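Local coordinates for protein CMP-sialic acid transporter 1 (Zea mays, PDB 6I1R) that probably carries CMP-sialic acid, or related nucleotide sugars such as CMP-Kdo, from the cytoplasm into the Golgi, and here binds CMP in an outward-facing state, at residues 262-267 with 301-306; 114-119 with 256-261; 107-112 with 130-135. The protein carries 5 engineered substitutions. All coordinates share one frame; numbering follows the deposited sequence.

Overall arrangement
Four helices make the three contacts, all on the same side of the chain's centre. Contact 3 pairs helix 108-118 with helix 126-143. Contact 2 joins helix 108-118 to the start of helix 259-279, and contact 1 joins helix 259-279 to the end of helix 287-304. Contact centres lie about 10 to 12 Å apart. Along the chain, the segments of contacts 2 and 3 alternate, and contact 1 follows both. Side chains link them directly: Ile260 touches Ile132 and Tyr303, and Tyr264 touches Ala131. The contacts tie together four helices of the nucleotide-sugar transporter fold, at a distance from the CMP site: the side chain of Asn259 is about 11 Å from the bound CMP.

Contact 1. Residues 262-267 with 301-306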
loop_
_atom_site.group_PDB
_atom_site.type_symbol
_atom_site.label_atom_id
_atom_site.label_comp_id
_atom_site.label_asym_id
_atom_site.label_seq_id
_atom_site.Cartn_x
_atom_site.Cartn_y
_atom_site.Cartn_z
ATOM N N LYS B 262 16.376 -24.814 0.480
ATOM C CA LYS B 262 15.680 -23.566 0.794
ATOM C C LYS B 262 14.675 -23.260 -0.323
ATOM O O LYS B 262 13.479 -23.178 -0.062
ATOM C CB LYS B 262 16.673 -22.413 0.983
ATOM C CG LYS B 262 16.058 -21.032 1.194
ATOM C CD LYS B 262 17.089 -19.920 1.093
ATOM C CE LYS B 262 16.570 -18.547 0.710
ATOM N NZ LYS B 262 15.283 -18.562 -0.027
ATOM N N VAL B 263 15.159 -23.135 -1.558
ATOM C CA VAL B 263 14.316 -22.651 -2.667
ATOM C C VAL B 263 13.225 -23.679 -3.000
ATOM O O VAL B 263 12.210 -23.306 -3.585
ATOM C CB VAL B 263 15.134 -22.270 -3.919
ATOM C CG1 VAL B 263 16.070 -21.102 -3.647
ATOM C CG2 VAL B 263 15.900 -23.446 -4.505
ATOM N N TYR B 264 13.409 -24.952 -2.653
ATOM C CA TYR B 264 12.311 -25.917 -2.789
ATOM C C TYR B 264 11.249 -25.631 -1.716
ATOM O O TYR B 264 10.057 -25.700 -2.002
ATOM C CB TYR B 264 12.820 -27.362 -2.745
ATOM C CG TYR B 264 13.081 -27.970 -4.102
ATOM C CD1 TYR B 264 12.070 -28.604 -4.809
ATOM C CD2 TYR B 264 14.333 -27.906 -4.690
ATOM C CE1 TYR B 264 12.298 -29.161 -6.057
ATOM C CE2 TYR B 264 14.580 -28.458 -5.937
ATOM C CZ TYR B 264 13.558 -29.088 -6.625
ATOM O OH TYR B 264 13.799 -29.629 -7.855
ATOM N N SER B 265 11.678 -25.287 -0.501
ATOM C CA SER B 265 10.746 -24.954 0.588
ATOM C C SER B 265 9.937 -23.700 0.233
ATOM O O SER B 265 8.713 -23.687 0.371
ATOM C CB SER B 265 11.472 -24.768 1.898
ATOM O OG SER B 265 12.165 -25.948 2.273
ATOM N N THR B 266 10.642 -22.662 -0.215
ATOM C CA THR B 266 10.051 -21.371 -0.580
ATOM C C THR B 266 9.040 -21.554 -1.720
ATOM O O THR B 266 7.957 -20.968 -1.702
ATOM C CB THR B 266 11.131 -20.370 -1.014
ATOM O OG1 THR B 266 12.385 -20.774 -0.464
ATOM C CG2 THR B 266 10.830 -18.951 -0.585
ATOM N N SER B 267 9.422 -22.354 -2.711
ATOM C CA SER B 267 8.586 -22.598 -3.884
ATOM C C SER B 267 7.300 -23.326 -3.475
ATOM O O SER B 267 6.206 -22.929 -3.875
ATOM C CB SER B 267 9.343 -23.369 -4.935
ATOM O OG SER B 267 10.439 -22.612 -5.430
ATOM N N GLN B 301 10.521 -34.851 -6.862
ATOM C CA GLN B 301 10.918 -36.250 -6.981
ATOM C C GLN B 301 12.257 -36.340 -7.728
ATOM O O GLN B 301 13.199 -36.948 -7.232
ATOM C CB GLN B 301 9.818 -37.053 -7.677
ATOM C CG GLN B 301 8.573 -37.237 -6.819
ATOM C CD GLN B 301 7.498 -38.039 -7.512
ATOM O OE1 GLN B 301 7.282 -37.919 -8.716
ATOM N NE2 GLN B 301 6.805 -38.864 -6.745
ATOM N N MET B 302 12.344 -35.704 -8.892
ATOM C CA MET B 302 13.562 -35.745 -9.714
ATOM C C MET B 302 14.791 -35.400 -8.864
ATOM O O MET B 302 15.784 -36.126 -8.888
ATOM C CB MET B 302 13.479 -34.760 -10.886
ATOM C CG MET B 302 12.560 -35.230 -11.986
ATOM S SD MET B 302 12.094 -33.953 -13.169
ATOM C CE MET B 302 13.684 -33.536 -13.882
ATOM N N TYR B 303 14.718 -34.302 -8.116
ATOM C CA TYR B 303 15.895 -33.781 -7.427
ATOM C C TYR B 303 16.228 -34.621 -6.187
ATOM O O TYR B 303 17.406 -34.830 -5.892
ATOM C CB TYR B 303 15.698 -32.318 -7.022
ATOM C CG TYR B 303 16.922 -31.709 -6.388
ATOM C CD1 TYR B 303 17.162 -31.837 -5.030
ATOM C CD2 TYR B 303 17.866 -31.041 -7.152
ATOM C CE1 TYR B 303 18.296 -31.300 -4.442
ATOM C CE2 TYR B 303 19.004 -30.496 -6.581
ATOM C CZ TYR B 303 19.220 -30.627 -5.220
ATOM O OH TYR B 303 20.338 -30.093 -4.647
ATOM N N PHE B 304 15.209 -35.070 -5.456
ATOM C CA PHE B 304 15.410 -35.660 -4.125
ATOM C C PHE B 304 15.308 -37.190 -4.167
ATOM O O PHE B 304 15.853 -37.859 -3.288
ATOM C CB PHE B 304 14.397 -35.085 -3.131
ATOM C CG PHE B 304 14.589 -33.622 -2.822
ATOM C CD1 PHE B 304 15.586 -33.206 -1.953
ATOM C CD2 PHE B 304 13.776 -32.661 -3.401
ATOM C CE1 PHE B 304 15.763 -31.859 -1.671
ATOM C CE2 PHE B 304 13.954 -31.316 -3.117
ATOM C CZ PHE B 304 14.947 -30.916 -2.253
ATOM N N MET B 305 14.613 -37.741 -5.159
ATOM C CA MET B 305 14.435 -39.187 -5.254
ATOM C C MET B 305 15.811 -39.836 -5.458
ATOM O O MET B 305 16.582 -39.383 -6.305
ATOM C CB MET B 305 13.505 -39.553 -6.419
ATOM C CG MET B 305 12.779 -40.873 -6.249
ATOM S SD MET B 305 11.617 -41.208 -7.602
ATOM C CE MET B 305 10.081 -40.626 -6.885
ATOM N N PRO B 306 16.141 -40.870 -4.656
ATOM C CA PRO B 306 17.374 -41.632 -4.878
ATOM C C PRO B 306 17.382 -42.204 -6.303
ATOM O O PRO B 306 16.340 -42.640 -6.791
ATOM C CB PRO B 306 17.366 -42.753 -3.829
ATOM C CG PRO B 306 16.472 -42.220 -2.744
ATOM C CD PRO B 306 15.432 -41.410 -3.488
#
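The hydroxyl of Tyr264 is hydrogen-bonded to the backbone oxygen of Ser299, one turn before Tyr303. It also packs against CB of Tyr303 (3.4 Å from OH of Tyr264) and the methyl of Ala131 on helix 126-143. The polar tip of this buried side chain thus has a fixed partner on helix 287-304.

The ring of Tyr264 reaches from helix 259-279 to helix 287-304. Phe304 meets it in a T-shaped (edge-to-face) pair. CE2 of Phe304 stands over the centre of the Tyr264 ring, 3.6 Å from CG of Tyr264. The ring planes are 76° apart. The centroids of the two rings are 4.9 Å apart. Tyr303 comes in obliquely, with its ring plane turned 37° from that of Tyr264. Different first torsions part these two neighbours: CG of Tyr303 is anti to its backbone N (chi1 -176°), while CG of Phe304 is anti to the carbonyl carbon. The edge of the Tyr303 ring then faces Phe304, with CD1 over the Phe304 ring.

The three rings form an aromatic cluster in a helical hairpin. The contact lies near the start of helix 259-279 and at the end of helix 287-304, and Met305 is the first residue to leave helical geometry. A leucine in place of Tyr264 would probably leave the Ser299 carbonyl without its side-chain donor and the Phe304 edge without a ring face.

Behind Tyr264, the polar side chains of helix 259-279 bind backbone oxygens. Thr266 OG1 donates to Lys262 O at 2.7 Å, from above the carbonyl plane. That oxygen also accepts from Thr266 N. Ser265 OG lies within bonding reach of both Val261 O and Ala7 O, and Ser265 O meets Thr11 OG1 of helix 3-24.

Contact 2. Residues 114-119 with 256-261; sequences ILFRLV and YSDNIV
Phe116 makes a buried, mainly apolar contact with Asp258, Asn259 and Ile260, where helix 108-118 nears its end and helix 259-279 begins. Its ring carries the whole contact on its side. No hydrogen bond crosses between the two segments.

Ile260 lies over one face of the ring. Its CD1 makes a CH-pi contact over the face, 3.6 Å from the ring centroid of Phe116. The methyl is shifted toward the rim, on the side of CD2 and CE2. CG1 of Ile260 is anti to the carbonyl carbon, and the chain then runs on extended, which carries CD1 out over the ring. The two side chains cross at about a right angle.

Asp258 meets the ring at its edge. CB of Asp258 is 3.5 Å from CZ of Phe116 and lies near the ring plane. The carboxylate is turned 83° from that plane. Asn259 adds its backbone N, 4.0 Å from CE1 of Phe116, in an oblique approach.

Asp258 is the N-cap of helix 259-279. Its OD1 accepts from Val261 N at 2.9 Å, nearly along the C-O axis and with an N-H...O angle of 157°. CG of Asp258 sits between the backbone N and the carbonyl carbon (chi1 51°), which folds the carboxylate back to this N-H. The helix start would probably stabilise its negative charge. OD2 has a long, weak ion pair with Arg122.

Helix 160-186 borders the site. Asn259 N bonds to OE1 of Glu181, and Asn259 ND2 bonds to Gly177 O. Glu181 also touches the side chains of Phe116 and Asp258, while Ile260 reaches on to Ile132 and Tyr303.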
loop_
_atom_site.group_PDB
_atom_site.type_symbol
_atom_site.label_atom_id
_atom_site.label_comp_id
_atom_site.label_asym_id
_atom_site.label_seq_id
_atom_site.Cartn_x
_atom_site.Cartn_y
_atom_site.Cartn_z
ATOM N N ILE B 114 22.806 -21.804 -10.540
ATOM C CA ILE B 114 24.080 -21.516 -11.216
ATOM C C ILE B 114 25.154 -21.169 -10.175
ATOM O O ILE B 114 26.246 -21.729 -10.212
ATOM C CB ILE B 114 23.904 -20.395 -12.264
ATOM C CG1 ILE B 114 23.021 -20.846 -13.432
ATOM C CG2 ILE B 114 25.255 -19.886 -12.751
ATOM C CD1 ILE B 114 22.362 -19.712 -14.181
ATOM N N LEU B 115 24.844 -20.255 -9.257
ATOM C CA LEU B 115 25.833 -19.786 -8.271
ATOM C C LEU B 115 26.185 -20.912 -7.288
ATOM O O LEU B 115 27.303 -20.951 -6.771
ATOM C CB LEU B 115 25.284 -18.555 -7.541
ATOM C CG LEU B 115 25.393 -17.238 -8.311
ATOM C CD1 LEU B 115 24.462 -16.185 -7.729
ATOM C CD2 LEU B 115 26.827 -16.730 -8.326
ATOM N N PHE B 116 25.243 -21.818 -7.032
ATOM C CA PHE B 116 25.520 -23.038 -6.266
ATOM C C PHE B 116 26.739 -23.746 -6.871
ATOM O O PHE B 116 27.669 -24.130 -6.163
ATOM C CB PHE B 116 24.299 -23.964 -6.265
ATOM C CG PHE B 116 24.235 -24.947 -5.123
ATOM C CD1 PHE B 116 24.081 -24.503 -3.820
ATOM C CD2 PHE B 116 24.296 -26.313 -5.352
ATOM C CE1 PHE B 116 24.010 -25.402 -2.768
ATOM C CE2 PHE B 116 24.222 -27.212 -4.299
ATOM C CZ PHE B 116 24.076 -26.756 -3.009
ATOM N N ARG B 117 26.714 -23.895 -8.193
ATOM C CA ARG B 117 27.804 -24.515 -8.941
ATOM C C ARG B 117 29.034 -23.598 -8.940
ATOM O O ARG B 117 30.142 -24.059 -8.685
ATOM C CB ARG B 117 27.362 -24.806 -10.380
ATOM C CG ARG B 117 28.492 -25.216 -11.313
ATOM C CD ARG B 117 28.865 -26.672 -11.125
ATOM N NE ARG B 117 27.922 -27.521 -11.834
ATOM C CZ ARG B 117 28.048 -28.828 -12.008
ATOM N NH1 ARG B 117 28.305 -29.631 -10.991
ATOM N NH2 ARG B 117 27.916 -29.325 -13.224
ATOM N N LEU B 118 28.836 -22.317 -9.245
ATOM C CA LEU B 118 29.961 -21.396 -9.478
ATOM C C LEU B 118 30.645 -21.042 -8.150
ATOM O O LEU B 118 31.846 -21.270 -7.991
ATOM C CB LEU B 118 29.462 -20.134 -10.192
ATOM C CG LEU B 118 29.732 -20.076 -11.695
ATOM C CD1 LEU B 118 28.954 -21.153 -12.436
ATOM C CD2 LEU B 118 29.399 -18.702 -12.253
ATOM N N VAL B 119 29.883 -20.478 -7.218
ATOM C CA VAL B 119 30.433 -19.973 -5.958
ATOM C C VAL B 119 30.692 -21.147 -5.006
ATOM O O VAL B 119 31.802 -21.297 -4.493
ATOM C CB VAL B 119 29.497 -18.931 -5.316
ATOM N N TYR B 256 23.392 -26.490 7.976
ATOM C CA TYR B 256 23.287 -27.954 7.953
ATOM C C TYR B 256 22.574 -28.448 6.686
ATOM O O TYR B 256 22.213 -29.624 6.608
ATOM C CB TYR B 256 22.561 -28.440 9.209
ATOM C CG TYR B 256 23.237 -28.034 10.494
ATOM C CD1 TYR B 256 22.955 -26.817 11.091
ATOM C CD2 TYR B 256 24.176 -28.852 11.101
ATOM C CE1 TYR B 256 23.572 -26.431 12.268
ATOM C CE2 TYR B 256 24.807 -28.478 12.278
ATOM C CZ TYR B 256 24.504 -27.262 12.864
ATOM O OH TYR B 256 25.120 -26.878 14.020
ATOM N N SER B 257 22.367 -27.583 5.696
ATOM C CA SER B 257 21.735 -28.022 4.455
ATOM C C SER B 257 22.299 -27.217 3.279
ATOM O O SER B 257 23.501 -26.991 3.228
ATOM C CB SER B 257 20.237 -27.924 4.557
ATOM O OG SER B 257 19.621 -28.637 3.497
ATOM N N ASP B 258 21.450 -26.808 2.335
ATOM C CA ASP B 258 21.906 -26.025 1.190
ATOM C C ASP B 258 20.767 -25.139 0.674
ATOM O O ASP B 258 19.605 -25.330 1.031
ATOM C CB ASP B 258 22.437 -26.931 0.076
ATOM C CG ASP B 258 21.495 -28.055 -0.314
ATOM O OD1 ASP B 258 20.302 -27.769 -0.538
ATOM O OD2 ASP B 258 21.965 -29.209 -0.395
ATOM N N ASN B 259 21.140 -24.198 -0.195
ATOM C CA ASN B 259 20.226 -23.213 -0.789
ATOM C C ASN B 259 19.125 -23.893 -1.609
ATOM O O ASN B 259 18.022 -23.358 -1.721
ATOM C CB ASN B 259 20.961 -22.224 -1.701
ATOM C CG ASN B 259 21.118 -20.855 -1.079
ATOM O OD1 ASN B 259 20.155 -20.098 -0.985
ATOM N ND2 ASN B 259 22.331 -20.526 -0.666
ATOM N N ILE B 260 19.422 -25.043 -2.203
ATOM C CA ILE B 260 18.460 -25.674 -3.097
ATOM C C ILE B 260 17.304 -26.243 -2.263
ATOM O O ILE B 260 16.152 -26.177 -2.692
ATOM C CB ILE B 260 19.140 -26.721 -4.003
ATOM C CG1 ILE B 260 20.169 -26.055 -4.922
ATOM C CG2 ILE B 260 18.102 -27.506 -4.792
ATOM C CD1 ILE B 260 21.117 -27.012 -5.598
ATOM N N VAL B 261 17.593 -26.757 -1.068
ATOM C CA VAL B 261 16.526 -27.177 -0.150
ATOM C C VAL B 261 15.706 -25.942 0.255
ATOM O O VAL B 261 14.480 -26.019 0.363
ATOM C CB VAL B 261 17.077 -27.923 1.082
ATOM C CG1 VAL B 261 16.019 -28.106 2.161
ATOM C CG2 VAL B 261 17.678 -29.268 0.704
#

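Contact 3. Residues 107-112 with 130-135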
loop_
_atom_site.group_PDB
_atom_site.type_symbol
_atom_site.label_atom_id
_atom_site.label_comp_id
_atom_site.label_asym_id
_atom_site.label_seq_id
_atom_site.Cartn_x
_atom_site.Cartn_y
_atom_site.Cartn_z
ATOM N N LEU B 107 13.168 -16.511 -11.295
ATOM C CA LEU B 107 14.492 -16.642 -11.901
ATOM C C LEU B 107 15.546 -16.883 -10.809
ATOM O O LEU B 107 16.630 -17.389 -11.099
ATOM C CB LEU B 107 14.812 -15.383 -12.717
ATOM C CG LEU B 107 15.542 -15.633 -14.036
ATOM C CD1 LEU B 107 14.565 -16.065 -15.119
ATOM C CD2 LEU B 107 16.315 -14.400 -14.477
ATOM N N LYS B 108 15.236 -16.528 -9.563
ATOM C CA LYS B 108 16.165 -16.765 -8.447
ATOM C C LYS B 108 16.446 -18.266 -8.304
ATOM O O LYS B 108 17.503 -18.651 -7.812
ATOM C CB LYS B 108 15.625 -16.206 -7.127
ATOM C CG LYS B 108 14.202 -16.605 -6.781
ATOM C CD LYS B 108 13.800 -16.195 -5.401
ATOM C CE LYS B 108 12.977 -17.266 -4.730
ATOM N NZ LYS B 108 12.502 -16.848 -3.390
ATOM N N ILE B 109 15.496 -19.099 -8.719
ATOM C CA ILE B 109 15.646 -20.552 -8.640
ATOM C C ILE B 109 16.805 -20.994 -9.546
ATOM O O ILE B 109 17.610 -21.838 -9.145
ATOM C CB ILE B 109 14.320 -21.263 -8.987
ATOM C CG1 ILE B 109 13.236 -20.970 -7.946
ATOM C CG2 ILE B 109 14.531 -22.761 -9.164
ATOM C CD1 ILE B 109 11.825 -21.216 -8.432
ATOM N N VAL B 110 16.899 -20.427 -10.748
ATOM C CA VAL B 110 17.958 -20.818 -11.694
ATOM C C VAL B 110 19.262 -20.088 -11.339
ATOM O O VAL B 110 20.342 -20.661 -11.499
ATOM C CB VAL B 110 17.553 -20.592 -13.167
ATOM C CG1 VAL B 110 16.318 -21.400 -13.537
ATOM C CG2 VAL B 110 17.347 -19.125 -13.518
ATOM N N THR B 111 19.173 -18.848 -10.857
ATOM C CA THR B 111 20.374 -18.095 -10.475
ATOM C C THR B 111 21.001 -18.706 -9.213
ATOM O O THR B 111 22.228 -18.736 -9.114
ATOM C CB THR B 111 20.092 -16.600 -10.289
ATOM O OG1 THR B 111 18.951 -16.455 -9.447
ATOM C CG2 THR B 111 19.857 -15.875 -11.597
ATOM N N THR B 112 20.198 -19.186 -8.255
ATOM C CA THR B 112 20.788 -19.918 -7.120
ATOM C C THR B 112 21.432 -21.197 -7.661
ATOM O O THR B 112 22.564 -21.514 -7.313
ATOM C CB THR B 112 19.791 -20.249 -5.998
ATOM O OG1 THR B 112 18.745 -21.076 -6.510
ATOM C CG2 THR B 112 19.203 -19.021 -5.338
ATOM N N MET B 130 17.797 -30.416 -14.486
ATOM C CA MET B 130 16.494 -30.398 -15.138
ATOM C C MET B 130 15.388 -30.188 -14.093
ATOM O O MET B 130 14.350 -29.605 -14.407
ATOM C CB MET B 130 16.265 -31.698 -15.915
ATOM C CG MET B 130 17.008 -31.718 -17.242
ATOM S SD MET B 130 17.602 -33.353 -17.734
ATOM C CE MET B 130 16.069 -34.273 -17.691
ATOM N N ALA B 131 15.621 -30.636 -12.860
ATOM C CA ALA B 131 14.669 -30.431 -11.762
ATOM C C ALA B 131 14.655 -28.956 -11.339
ATOM O O ALA B 131 13.582 -28.381 -11.134
ATOM C CB ALA B 131 15.014 -31.333 -10.601
ATOM N N ILE B 132 15.838 -28.352 -11.218
ATOM C CA ILE B 132 15.940 -26.938 -10.828
ATOM C C ILE B 132 15.133 -26.105 -11.832
ATOM O O ILE B 132 14.308 -25.278 -11.441
ATOM C CB ILE B 132 17.408 -26.458 -10.747
ATOM C CG1 ILE B 132 18.283 -27.348 -9.858
ATOM C CG2 ILE B 132 17.473 -25.004 -10.298
ATOM C CD1 ILE B 132 17.748 -27.565 -8.461
ATOM N N VAL B 133 15.366 -26.347 -13.120
ATOM C CA VAL B 133 14.657 -25.628 -14.178
ATOM C C VAL B 133 13.157 -25.911 -14.041
ATOM O O VAL B 133 12.350 -24.982 -14.005
ATOM C CB VAL B 133 15.183 -26.002 -15.579
ATOM C CG1 VAL B 133 14.303 -25.431 -16.685
ATOM C CG2 VAL B 133 16.627 -25.564 -15.777
ATOM N N LEU B 134 12.789 -27.185 -13.941
ATOM C CA LEU B 134 11.373 -27.548 -13.842
ATOM C C LEU B 134 10.708 -26.795 -12.687
ATOM O O LEU B 134 9.562 -26.376 -12.821
ATOM C CB LEU B 134 11.217 -29.058 -13.645
ATOM C CG LEU B 134 10.948 -29.866 -14.912
ATOM C CD1 LEU B 134 10.876 -31.342 -14.574
ATOM C CD2 LEU B 134 9.669 -29.416 -15.603
ATOM N N LEU B 135 11.418 -26.632 -11.572
ATOM C CA LEU B 135 10.859 -25.933 -10.412
ATOM C C LEU B 135 10.525 -24.487 -10.795
ATOM O O LEU B 135 9.422 -24.010 -10.525
ATOM C CB LEU B 135 11.857 -25.975 -9.250
ATOM C CG LEU B 135 11.343 -25.412 -7.925
ATOM C CD1 LEU B 135 10.243 -26.291 -7.347
ATOM C CD2 LEU B 135 12.477 -25.252 -6.925
#
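Ile109 and Ile132 set their beta-branches alike: in each, CG1 is anti to the carbonyl carbon and CG2 is anti to the backbone N (chi1 -66° and -53°). The two CG2 methyls therefore face across the helix pair. CG2 of Ile109 is 3.9 Å from CG2 of Ile132. Each methyl also rests on the partner's backbone. CG2 of Ile109 lies 3.4 Å from O of Ile132, and CG2 of Ile132 lies 3.4 Å from O of Ile109. The two side chains cross at a slant.

Leu135 packs beside them, one turn after Ile132. Its CG is anti to the backbone N, and CD2 comes to 3.9 Å from CG2 of Ile109. One methyl of Ile109 thus serves both Ile132 and Leu135. Val110 adds its backbone, with CA 4.4 Å from CG2 of Ile132. The contact is apolar, and no hydrogen bond crosses it.

Helices 108-118 and 126-143 form an antiparallel helical hairpin, joined by a short connection. The axes of 108-112 and 130-135 approach to 8.8 Å, with their directions 158° apart. Of the CA atoms of these two segments, those of Val110 and Val133 come nearest, 6.3 Å apart.

Other helices pack around this pair. Thr111 turns away from helix 126-143, and its OG1 lies within hydrogen-bond reach of Ala170 O of helix 160-186 as well as Leu107 O. Ile109 and Leu135 both touch Ser267 of helix 259-279. Ile132 touches Tyr303 of helix 287-304, and Ala131 O accepts from Ser299 OG of helix 287-304.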